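Aminotransferase class-III (Sphaerobacter thermophilus DSM 20745, PDB 6K8H) belongs to the class-III aminotransferases of the PLP-dependent clan and holds (5-hydroxy-4,6-dimethylpyridin-3-yl)methyl dihydrogen phosphate in its pocket. Local coordinates at residues A140-P145 and E215-L220; G249-F254 and P275-M280. All coordinates share one frame; numbering follows the deposited sequence.

Contact 1 of 2, residues A140-P145 and E215-L220; sequences AYTGRP and ELAAVL
Arg144 reaches across to the start of strand 216-221, where its NH1 donates a hydrogen bond of 3.1 Å to Leu216 O. The bond is fairly straight (159° at the hydrogen) and the acceptor lies close to the guanidinium plane, although the donor stands tilted from the plane of the carbonyl. The aliphatic part of the side chain packs on the same backbone: Arg144 CD comes to 3.2 Å from Leu216 O, and Arg144 CB to 3.5 Å from Glu215 O, which Pro145 CD also touches. An extended chain from CG to NE carries the guanidinium past this peptide, and NH2 finds a second carbonyl, that of Tyr248. Pro145 also packs on Pro187 of the second subunit.

The methyl of Ala217 lies against Thr142 and the backbone of Arg144, its CB 3.3 Å from both Thr142 OG1 and Arg144 O. Thr142 OG1 is set between its own backbone N and carbonyl carbon (chi1 71°), where it accepts from Arg144 N at 3.1 Å in an ST turn and bonds to Ala138 O one turn back. The turn spans Gly143, the first residue past the helix, which has positive phi (81°).

The C-terminal end of helix 127-142, through Thr142, rests on Ala217 and on Val251 of strand 251-255. The chain then enters strand 146-150, which hydrogen-bonds to strand 216-221 beside it.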
loop_
_atom_site.group_PDB
_atom_site.type_symbol
_atom_site.label_atom_id
_atom_site.label_comp_id
_atom_site.label_asym_id
_atom_site.label_seq_id
_atom_site.Cartn_x
_atom_site.Cartn_y
_atom_site.Cartn_z
ATOM N N ALA B 140 1.500 18.711 6.774
ATOM C CA ALA B 140 2.707 19.453 6.404
ATOM C C ALA B 140 2.374 20.833 5.872
ATOM O O ALA B 140 3.156 21.775 6.047
ATOM C CB ALA B 140 3.512 18.685 5.349
ATOM N N TYR B 141 1.250 20.954 5.174
ATOM C CA TYR B 141 0.879 22.215 4.563
ATOM C C TYR B 141 0.396 23.199 5.620
ATOM O O TYR B 141 0.833 24.354 5.653
ATOM C CB TYR B 141 -0.210 21.978 3.513
ATOM C CG TYR B 141 -0.603 23.244 2.816
ATOM C CD1 TYR B 141 0.215 23.813 1.852
ATOM C CD2 TYR B 141 -1.773 23.897 3.156
ATOM C CE1 TYR B 141 -0.131 25.010 1.227
ATOM C CE2 TYR B 141 -2.132 25.076 2.545
ATOM C CZ TYR B 141 -1.314 25.632 1.584
ATOM O OH TYR B 141 -1.701 26.810 0.989
ATOM N N THR B 142 -0.481 22.744 6.512
ATOM C CA THR B 142 -1.072 23.614 7.517
ATOM C C THR B 142 -0.274 23.657 8.806
ATOM O O THR B 142 -0.413 24.616 9.566
ATOM C CB THR B 142 -2.496 23.160 7.853
ATOM O OG1 THR B 142 -2.432 21.932 8.589
ATOM C CG2 THR B 142 -3.337 22.974 6.579
ATOM N N GLY B 143 0.531 22.630 9.084
ATOM C CA GLY B 143 1.261 22.521 10.332
ATOM C C GLY B 143 0.462 21.994 11.501
ATOM O O GLY B 143 1.020 21.859 12.599
ATOM N N ARG B 144 -0.898 21.686 11.298
ATOM C CA ARG B 144 -1.813 21.347 12.376
ATOM C C ARG B 144 -1.898 19.830 12.555
ATOM O O ARG B 144 -1.704 19.070 11.603
ATOM C CB ARG B 144 -3.204 21.929 12.090
ATOM C CG ARG B 144 -3.194 23.458 11.818
ATOM C CD ARG B 144 -4.583 23.966 11.427
ATOM N NE ARG B 144 -4.587 25.361 10.967
ATOM C CZ ARG B 144 -5.619 25.936 10.352
ATOM N NH1 ARG B 144 -6.727 25.232 10.130
ATOM N NH2 ARG B 144 -5.559 27.210 9.960
ATOM N N PRO B 145 -2.167 19.357 13.754
ATOM C CA PRO B 145 -2.044 17.914 14.012
ATOM C C PRO B 145 -3.302 17.087 13.771
ATOM O O PRO B 145 -3.194 15.912 13.396
ATOM C CB PRO B 145 -1.631 17.872 15.487
ATOM C CG PRO B 145 -2.275 19.094 16.083
ATOM C CD PRO B 145 -2.257 20.148 14.996
ATOM N N GLU B 215 -6.865 23.661 15.321
ATOM C CA GLU B 215 -6.093 22.383 15.357
ATOM C C GLU B 215 -6.375 21.461 14.154
ATOM O O GLU B 215 -5.716 20.412 14.059
ATOM C CB GLU B 215 -6.475 21.563 16.596
ATOM C CG GLU B 215 -6.927 22.373 17.798
ATOM C CD GLU B 215 -7.744 21.614 18.835
ATOM O OE1 GLU B 215 -7.566 20.388 18.952
ATOM O OE2 GLU B 215 -8.567 22.252 19.518
ATOM N N LEU B 216 -7.275 21.838 13.249
ATOM C CA LEU B 216 -7.693 20.904 12.205
ATOM C C LEU B 216 -6.873 21.160 10.949
ATOM O O LEU B 216 -7.037 22.193 10.287
ATOM C CB LEU B 216 -9.180 21.060 11.906
ATOM C CG LEU B 216 -10.203 20.293 12.738
ATOM C CD1 LEU B 216 -11.622 20.648 12.309
ATOM C CD2 LEU B 216 -9.955 18.783 12.619
ATOM N N ALA B 217 -6.004 20.200 10.606
ATOM C CA ALA B 217 -5.301 20.241 9.324
ATOM C C ALA B 217 -6.224 19.936 8.146
ATOM O O ALA B 217 -6.079 20.528 7.070
ATOM C CB ALA B 217 -4.144 19.245 9.325
ATOM N N ALA B 218 -7.166 19.009 8.318
ATOM C CA ALA B 218 -7.965 18.540 7.196
ATOM C C ALA B 218 -9.331 18.046 7.654
ATOM O O ALA B 218 -9.506 17.598 8.794
ATOM C CB ALA B 218 -7.276 17.390 6.450
ATOM N N VAL B 219 -10.288 18.114 6.732
ATOM C CA VAL B 219 -11.546 17.365 6.802
ATOM C C VAL B 219 -11.537 16.360 5.654
ATOM O O VAL B 219 -11.378 16.743 4.488
ATOM C CB VAL B 219 -12.781 18.274 6.702
ATOM C CG1 VAL B 219 -14.048 17.413 6.634
ATOM C CG2 VAL B 219 -12.863 19.262 7.853
ATOM N N LEU B 220 -11.710 15.084 5.974
ATOM C CA LEU B 220 -11.713 14.017 4.982
ATOM C C LEU B 220 -13.147 13.549 4.793
ATOM O O LEU B 220 -13.830 13.243 5.778
ATOM C CB LEU B 220 -10.812 12.868 5.440
ATOM C CG LEU B 220 -10.858 11.506 4.766
ATOM C CD1 LEU B 220 -10.149 11.584 3.420
ATOM C CD2 LEU B 220 -10.208 10.501 5.698
#

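Contact 2 of 2, residues G249-F254 and P275-M280; sequences GIVLIF and PDLTAM
Ile253 and Phe254 pair in parallel with Leu277 and Thr278, CA to CA 4.6 Å for Ile253-Leu277, and the axes of strands 251-254 and 277-280 lie 25° apart. Phe254 N donates to Leu277 O, and Ala279 N to Phe254 O, the alternation of a parallel pair. Where strand 277-281 begins, Leu252 O takes two donors, Asp276 N at 2.8 Å and Leu277 N at 3.1 Å; the first bond is bent, the second much straighter.

Asp276 extends the pairing with its side chain. Its OD2 accepts from Leu252 N at 2.7 Å, nearly linear at 175°, through the lone pair directed away from OD1. With CG beside its own backbone N (chi1 -58°), the carboxylate is turned to Leu252. OD2 thereby takes the N-H of Leu252, while the backbone N of Asp276 reaches the C=O of the same residue.

Pro275 lies over one face of the Phe254 ring in a CH-pi contact, its CB 3.8 Å from the ring centroid. Pro275 CG approaches nearer the CG-CD2 side, 3.6 Å from Phe254 CD2. The two side chains cross at about a right angle, and Leu238 of helix 235-248 also touches Phe254. On the other face of the sheet, Ile253 and Leu277 run side by side, Ile253 CG1 4.0 Å from Leu277 CB, while Val251 CG1 meets Leu277 CD1; helix 127-142 packs against Val251 and Ile253.

Asp276 OD2 also forms a salt bridge with Arg242 of helix 235-248. One oxygen therefore meets both Leu252 N and the arginine, a pairing that probably favours the ionised carboxylate.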
loop_
_atom_site.group_PDB
_atom_site.type_symbol
_atom_site.label_atom_id
_atom_site.label_comp_id
_atom_site.label_asym_id
_atom_site.label_seq_id
_atom_site.Cartn_x
_atom_site.Cartn_y
_atom_site.Cartn_z
ATOM N N GLY B 249 -8.630 27.836 6.716
ATOM C CA GLY B 249 -7.356 27.274 6.309
ATOM C C GLY B 249 -7.253 25.778 6.499
ATOM O O GLY B 249 -6.143 25.251 6.671
ATOM N N ILE B 250 -8.384 25.080 6.464
ATOM C CA ILE B 250 -8.448 23.630 6.632
ATOM C C ILE B 250 -8.491 22.975 5.258
ATOM O O ILE B 250 -9.287 23.373 4.393
ATOM C CB ILE B 250 -9.674 23.223 7.465
ATOM C CG1 ILE B 250 -9.584 23.804 8.868
ATOM C CG2 ILE B 250 -9.803 21.701 7.530
ATOM C CD1 ILE B 250 -10.894 23.751 9.589
ATOM N N VAL B 251 -7.652 21.959 5.063
ATOM C CA VAL B 251 -7.563 21.252 3.789
ATOM C C VAL B 251 -8.777 20.337 3.652
ATOM O O VAL B 251 -9.013 19.476 4.504
ATOM C CB VAL B 251 -6.257 20.448 3.711
ATOM C CG1 VAL B 251 -6.255 19.549 2.494
ATOM C CG2 VAL B 251 -5.034 21.387 3.723
ATOM N N LEU B 252 -9.534 20.503 2.567
ATOM C CA LEU B 252 -10.665 19.623 2.278
ATOM C C LEU B 252 -10.186 18.491 1.367
ATOM O O LEU B 252 -9.744 18.734 0.232
ATOM C CB LEU B 252 -11.814 20.411 1.644
ATOM C CG LEU B 252 -13.093 19.655 1.233
ATOM C CD1 LEU B 252 -13.717 18.867 2.395
ATOM C CD2 LEU B 252 -14.112 20.635 0.653
ATOM N N ILE B 253 -10.253 17.259 1.876
ATOM C CA ILE B 253 -9.837 16.066 1.147
ATOM C C ILE B 253 -11.078 15.258 0.775
ATOM O O ILE B 253 -11.811 14.798 1.657
ATOM C CB ILE B 253 -8.881 15.194 1.976
ATOM C CG1 ILE B 253 -7.650 15.982 2.443
ATOM C CG2 ILE B 253 -8.455 13.977 1.168
ATOM C CD1 ILE B 253 -6.836 15.229 3.445
ATOM N N PHE B 254 -11.279 15.032 -0.517
ATOM C CA PHE B 254 -12.282 14.078 -0.975
ATOM C C PHE B 254 -11.655 12.693 -1.077
ATOM O O PHE B 254 -10.577 12.542 -1.654
ATOM C CB PHE B 254 -12.859 14.469 -2.335
ATOM C CG PHE B 254 -13.921 15.533 -2.265
ATOM C CD1 PHE B 254 -14.104 16.275 -1.110
ATOM C CD2 PHE B 254 -14.721 15.799 -3.367
ATOM C CE1 PHE B 254 -15.061 17.269 -1.045
ATOM C CE2 PHE B 254 -15.696 16.786 -3.312
ATOM C CZ PHE B 254 -15.869 17.520 -2.143
ATOM N N PRO B 275 -12.404 20.175 -4.049
ATOM C CA PRO B 275 -11.614 19.917 -2.842
ATOM C C PRO B 275 -10.186 20.413 -3.034
ATOM O O PRO B 275 -9.754 20.745 -4.140
ATOM C CB PRO B 275 -11.659 18.392 -2.687
ATOM C CG PRO B 275 -11.899 17.880 -4.098
ATOM C CD PRO B 275 -12.706 18.946 -4.804
ATOM N N ASP B 276 -9.456 20.462 -1.926
ATOM C CA ASP B 276 -8.043 20.810 -2.001
ATOM C C ASP B 276 -7.212 19.603 -2.406
ATOM O O ASP B 276 -6.251 19.732 -3.180
ATOM C CB ASP B 276 -7.586 21.380 -0.659
ATOM C CG ASP B 276 -8.399 22.604 -0.254
ATOM O OD1 ASP B 276 -8.362 23.613 -1.000
ATOM O OD2 ASP B 276 -9.095 22.543 0.783
ATOM N N LEU B 277 -7.575 18.429 -1.892
ATOM C CA LEU B 277 -6.943 17.172 -2.264
ATOM C C LEU B 277 -8.014 16.134 -2.538
ATOM O O LEU B 277 -9.133 16.214 -2.028
ATOM C CB LEU B 277 -6.005 16.627 -1.171
ATOM C CG LEU B 277 -4.774 17.465 -0.809
ATOM C CD1 LEU B 277 -4.039 16.840 0.355
ATOM C CD2 LEU B 277 -3.836 17.659 -1.996
ATOM N N THR B 278 -7.640 15.140 -3.336
ATOM C CA THR B 278 -8.452 13.966 -3.617
ATOM C C THR B 278 -7.575 12.726 -3.492
ATOM O O THR B 278 -6.467 12.686 -4.041
ATOM C CB THR B 278 -9.072 14.028 -5.014
ATOM O OG1 THR B 278 -9.820 15.238 -5.166
ATOM C CG2 THR B 278 -10.024 12.864 -5.208
ATOM N N ALA B 279 -8.067 11.733 -2.750
ATOM C CA ALA B 279 -7.504 10.392 -2.710
ATOM C C ALA B 279 -8.264 9.510 -3.695
ATOM O O ALA B 279 -9.489 9.609 -3.814
ATOM C CB ALA B 279 -7.583 9.795 -1.299
ATOM N N MET B 280 -7.522 8.685 -4.434
ATOM C CA MET B 280 -8.060 7.837 -5.489
ATOM C C MET B 280 -7.365 6.488 -5.427
ATOM O O MET B 280 -6.312 6.336 -4.801
ATOM C CB MET B 280 -7.846 8.464 -6.879
ATOM C CG MET B 280 -8.404 9.868 -7.026
ATOM S SD MET B 280 -7.645 10.787 -8.388
ATOM C CE MET B 280 -6.237 11.535 -7.545
#

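From the N terminus, helix 127-142 ends at the first segment of contact 1, and the chain runs through strand 146-150 and helix 202-211 before residues 215-220 close that loop. Contact 2 then follows in series: helix 235-248 leads into 249-254, and the beta-alpha-beta unit through helix 266-271 returns at 275-280. The loops neither nest nor cross. Strands 216-221 and 251-255 are neighbours in the same mixed sheet, and Val219 joins the contacts through probable backbone hydrogen bonds, N to Val251 O and O to Ile253 N. Together they pack the end of helix 127-142 against a sheet with strands 216-221, 251-255 and 277-281 side by side; the Ala279 side chain is about 7 Å from the bound ligand.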